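Local coordinates for uncharacterized protein SPOA0173 (Silicibacter pomeroyi, PDB 3EYT) that is of unknown function but has a thioredoxin-like fold and may act as an oxidoreductase or antioxidant protein of the AhpC/TSA family, at residues C[64-76]-C[94-107]. Sequence-based numbering, arbitrary orientation.
With EDO (1,2-ethanediol), chain I.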
# COMPACT_ATOMS: atom_id res chain seq x y z
N ALA C 64 22.26 -20.03 6.38
CA ALA C 64 20.99 -19.30 6.51
C ALA C 64 20.62 -18.72 5.15
O ALA C 64 21.47 -18.15 4.45
CB ALA C 64 21.11 -18.17 7.57
N VAL C 65 19.34 -18.84 4.78
CA VAL C 65 18.83 -18.24 3.57
C VAL C 65 17.73 -17.26 3.97
O VAL C 65 16.79 -17.62 4.67
CB VAL C 65 18.24 -19.30 2.59
CG1 VAL C 65 17.61 -18.62 1.33
CG2 VAL C 65 19.29 -20.30 2.15
N LEU C 66 17.89 -16.02 3.53
CA LEU C 66 16.99 -14.90 3.89
C LEU C 66 16.50 -14.27 2.61
O LEU C 66 17.27 -14.15 1.67
CB LEU C 66 17.76 -13.80 4.63
CG LEU C 66 18.55 -14.20 5.86
CD1 LEU C 66 19.11 -12.99 6.54
CD2 LEU C 66 17.66 -15.06 6.82
N GLY C 67 15.24 -13.84 2.60
CA GLY C 67 14.73 -13.00 1.50
C GLY C 67 14.78 -11.54 1.96
O GLY C 67 14.55 -11.25 3.13
N LEU C 68 15.05 -10.63 1.04
CA LEU C 68 14.98 -9.21 1.37
C LEU C 68 14.10 -8.53 0.31
O LEU C 68 14.45 -8.48 -0.87
CB LEU C 68 16.39 -8.61 1.41
CG LEU C 68 16.45 -7.12 1.68
CD1 LEU C 68 16.07 -6.86 3.14
CD2 LEU C 68 17.84 -6.52 1.37
N HIS C 69 12.91 -8.07 0.72
CA HIS C 69 11.99 -7.42 -0.24
C HIS C 69 12.37 -5.94 -0.37
O HIS C 69 12.13 -5.11 0.54
CB HIS C 69 10.52 -7.59 0.19
CG HIS C 69 9.53 -7.35 -0.93
ND1 HIS C 69 8.38 -6.63 -0.75
CD2 HIS C 69 9.54 -7.74 -2.22
CE1 HIS C 69 7.71 -6.58 -1.89
NE2 HIS C 69 8.39 -7.26 -2.80
N THR C 70 13.02 -5.63 -1.49
CA THR C 70 13.65 -4.30 -1.69
C THR C 70 12.81 -3.59 -2.76
O THR C 70 13.10 -3.66 -3.96
CB THR C 70 15.09 -4.47 -2.16
OG1 THR C 70 15.13 -5.34 -3.32
CG2 THR C 70 15.97 -5.10 -1.07
N VAL C 71 11.72 -2.94 -2.34
CA VAL C 71 10.83 -2.36 -3.31
C VAL C 71 11.38 -0.96 -3.64
O VAL C 71 11.41 -0.09 -2.76
CB VAL C 71 9.38 -2.26 -2.73
CG1 VAL C 71 8.44 -1.58 -3.75
CG2 VAL C 71 8.86 -3.64 -2.34
N PHE C 72 11.77 -0.73 -4.89
CA PHE C 72 12.35 0.56 -5.25
C PHE C 72 11.51 1.24 -6.32
O PHE C 72 11.88 2.29 -6.82
CB PHE C 72 13.82 0.40 -5.66
CG PHE C 72 14.02 -0.44 -6.90
CD1 PHE C 72 13.94 0.14 -8.18
CD2 PHE C 72 14.29 -1.79 -6.79
CE1 PHE C 72 14.16 -0.63 -9.33
CE2 PHE C 72 14.49 -2.59 -7.93
CZ PHE C 72 14.42 -2.01 -9.20
N GLU C 73 10.35 0.65 -6.64
CA GLU C 73 9.42 1.24 -7.61
C GLU C 73 8.02 0.67 -7.38
O GLU C 73 7.91 -0.39 -6.77
CB GLU C 73 9.88 0.90 -9.01
CG GLU C 73 10.03 -0.60 -9.23
CD GLU C 73 10.62 -0.92 -10.57
OE1 GLU C 73 10.92 0.03 -11.34
OE2 GLU C 73 10.78 -2.13 -10.87
N HIS C 74 6.98 1.36 -7.87
CA HIS C 74 5.61 0.88 -7.69
C HIS C 74 5.36 0.53 -6.22
O HIS C 74 4.73 -0.50 -5.94
CB HIS C 74 5.37 -0.40 -8.51
CG HIS C 74 5.74 -0.29 -9.97
ND1 HIS C 74 5.12 0.59 -10.84
CD2 HIS C 74 6.62 -1.00 -10.72
CE1 HIS C 74 5.62 0.43 -12.05
NE2 HIS C 74 6.53 -0.53 -12.01
N HIS C 75 5.83 1.37 -5.30
CA HIS C 75 5.79 1.03 -3.87
C HIS C 75 4.38 0.62 -3.38
O HIS C 75 4.21 -0.30 -2.56
CB HIS C 75 6.35 2.19 -3.03
CG HIS C 75 7.75 2.59 -3.42
ND1 HIS C 75 8.04 3.29 -4.59
CD2 HIS C 75 8.94 2.41 -2.80
CE1 HIS C 75 9.34 3.50 -4.67
NE2 HIS C 75 9.92 2.96 -3.61
N GLU C 76 3.37 1.30 -3.92
CA GLU C 76 1.98 1.10 -3.50
C GLU C 76 1.40 -0.26 -3.94
O GLU C 76 0.37 -0.67 -3.43
CB GLU C 76 1.08 2.26 -3.97
CG GLU C 76 0.79 2.32 -5.48
CD GLU C 76 2.04 2.64 -6.32
OE1 GLU C 76 3.01 3.25 -5.76
OE2 GLU C 76 2.07 2.25 -7.53
N PHE C 94 11.09 -19.50 3.97
CA PHE C 94 12.25 -18.92 4.69
C PHE C 94 12.01 -17.45 5.09
O PHE C 94 11.10 -16.80 4.57
CB PHE C 94 13.55 -19.12 3.91
CG PHE C 94 13.53 -18.54 2.53
CD1 PHE C 94 13.58 -17.16 2.34
CD2 PHE C 94 13.46 -19.39 1.42
CE1 PHE C 94 13.54 -16.63 1.03
CE2 PHE C 94 13.44 -18.89 0.13
CZ PHE C 94 13.48 -17.49 -0.07
N PRO C 95 12.81 -16.92 6.05
CA PRO C 95 12.52 -15.59 6.56
C PRO C 95 12.66 -14.55 5.47
O PRO C 95 13.57 -14.60 4.63
CB PRO C 95 13.58 -15.38 7.65
CG PRO C 95 13.94 -16.81 8.08
CD PRO C 95 13.91 -17.58 6.80
N VAL C 96 11.70 -13.65 5.45
CA VAL C 96 11.74 -12.56 4.47
C VAL C 96 11.58 -11.23 5.17
O VAL C 96 10.60 -11.02 5.90
CB VAL C 96 10.65 -12.74 3.40
CG1 VAL C 96 10.66 -11.59 2.37
CG2 VAL C 96 10.79 -14.12 2.72
N GLY C 97 12.52 -10.32 4.93
CA GLY C 97 12.52 -9.01 5.61
C GLY C 97 12.10 -7.93 4.64
O GLY C 97 12.57 -7.92 3.51
N VAL C 98 11.21 -7.02 5.06
CA VAL C 98 10.86 -5.87 4.22
C VAL C 98 11.90 -4.76 4.49
O VAL C 98 12.06 -4.30 5.65
CB VAL C 98 9.44 -5.32 4.51
CG1 VAL C 98 9.15 -4.03 3.68
CG2 VAL C 98 8.38 -6.40 4.24
N ASP C 99 12.58 -4.35 3.44
CA ASP C 99 13.65 -3.35 3.56
C ASP C 99 12.99 -2.02 3.96
O ASP C 99 11.94 -1.65 3.45
CB ASP C 99 14.34 -3.22 2.23
CG ASP C 99 15.72 -2.55 2.33
OD1 ASP C 99 16.11 -1.98 3.40
OD2 ASP C 99 16.40 -2.58 1.29
N GLN C 100 13.62 -1.29 4.87
CA GLN C 100 13.06 0.00 5.32
C GLN C 100 13.03 1.04 4.18
O GLN C 100 13.96 1.12 3.37
CB GLN C 100 13.89 0.56 6.48
CG GLN C 100 13.85 -0.26 7.77
CD GLN C 100 14.67 0.41 8.89
OE1 GLN C 100 15.23 1.52 8.73
NE2 GLN C 100 14.76 -0.28 10.02
N PRO C 101 12.01 1.91 4.18
CA PRO C 101 11.93 2.96 3.16
C PRO C 101 13.11 3.94 3.25
O PRO C 101 13.58 4.27 4.35
CB PRO C 101 10.62 3.67 3.48
CG PRO C 101 10.34 3.33 4.97
CD PRO C 101 10.89 1.98 5.16
N GLY C 102 13.61 4.37 2.09
CA GLY C 102 14.79 5.22 2.04
C GLY C 102 14.37 6.68 1.99
O GLY C 102 13.16 7.00 2.06
N ASP C 103 15.38 7.54 1.87
CA ASP C 103 15.20 8.96 1.68
C ASP C 103 14.51 9.20 0.36
O ASP C 103 13.65 10.09 0.25
CB ASP C 103 16.56 9.66 1.72
CG ASP C 103 17.16 9.63 3.13
OD1 ASP C 103 16.40 9.89 4.08
OD2 ASP C 103 18.38 9.34 3.28
N GLY C 104 14.89 8.40 -0.65
CA GLY C 104 14.26 8.45 -1.97
C GLY C 104 13.54 7.11 -2.24
O GLY C 104 13.11 6.43 -1.30
N ALA C 105 13.46 6.74 -3.52
CA ALA C 105 12.82 5.54 -4.02
C ALA C 105 13.44 4.24 -3.47
O ALA C 105 12.70 3.34 -3.04
CB ALA C 105 12.87 5.53 -5.55
N MSE C 106 14.77 4.15 -3.49
CA MSE C 106 15.48 2.96 -3.08
C MSE C 106 15.42 2.78 -1.56
O MSE C 106 15.64 3.76 -0.82
CB MSE C 106 16.95 3.10 -3.50
CG MSE C 106 17.74 1.81 -3.35
SE MSE C 106 19.42 1.88 -4.39
CE MSE C 106 18.70 2.46 -6.10
N PRO C 107 15.13 1.55 -1.09
CA PRO C 107 15.08 1.34 0.35
C PRO C 107 16.48 1.25 0.98
O PRO C 107 17.48 1.19 0.25
CB PRO C 107 14.28 0.05 0.50
CG PRO C 107 14.57 -0.73 -0.80
CD PRO C 107 14.78 0.33 -1.86
C1 EDO I . 18.10 6.09 -0.67
O1 EDO I . 16.72 6.11 -1.11
C2 EDO I . 18.23 5.36 0.67
O2 EDO I . 18.03 6.29 1.74
O HOH W 1 11.17 -2.48 0.46
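Gly67 and Val96 face each other where strands 64-69 and 96-99 run parallel, their axes 27° apart, and four backbone hydrogen bonds join them: Gly67 N to Pro95 O, Gly97 N to Gly67 O, His69 N to Gly97 O and Asp99 N to His69 O. Helix 80-89 connects the two strands, making a beta-alpha-beta unit of the thioredoxin-like fold, whose central sheet continues through strand 30-36 on one side and strand 11-15 on the other.

At the start of the pairing, Phe94 CG sits between its own backbone N and carbonyl carbon (chi1 57°), which folds the ring back against strand 64-69. Val65 CG1 lies over the centre of one ring face, 4.2 Å from the centroid and 7° off the normal, a CH-pi contact beneath helix 41-57. Phe94 CE1 reaches to 3.6 Å from Gly67 N; Gly67 has no side chain here, and Phe94 CE1 and Val96 CG2 close in on that side of it. Pro95 CB meets Leu66 CD2, and its ring also touches Trp14 of the edge strand 11-15.

At the C-terminal end of the pairing, Thr70 CG2 comes to 3.5 Å from Asp99 OD2. Asp99 OD1 and OD2 accept hydrogen bonds from Thr109 N and Met110 N, at the start of helix 108-112. The ring of Pro107, the N-cap residue of that helix, wedges in beside Thr70 and Phe72, with its CD 3.9 Å from Phe72 CB. A water bridges the diverging chains, donating to His69 O and Asp99 O and accepting from Val71 N.

Farther out, the 100-107 loop closes on 64-76 again: Phe72 CA makes a CA-H...O contact with Ala105 O, and His75 NE2 donates a nearly straight 2.9 Å hydrogen bond to Ala105 O, which lies at the ring edge, close to the imidazole plane.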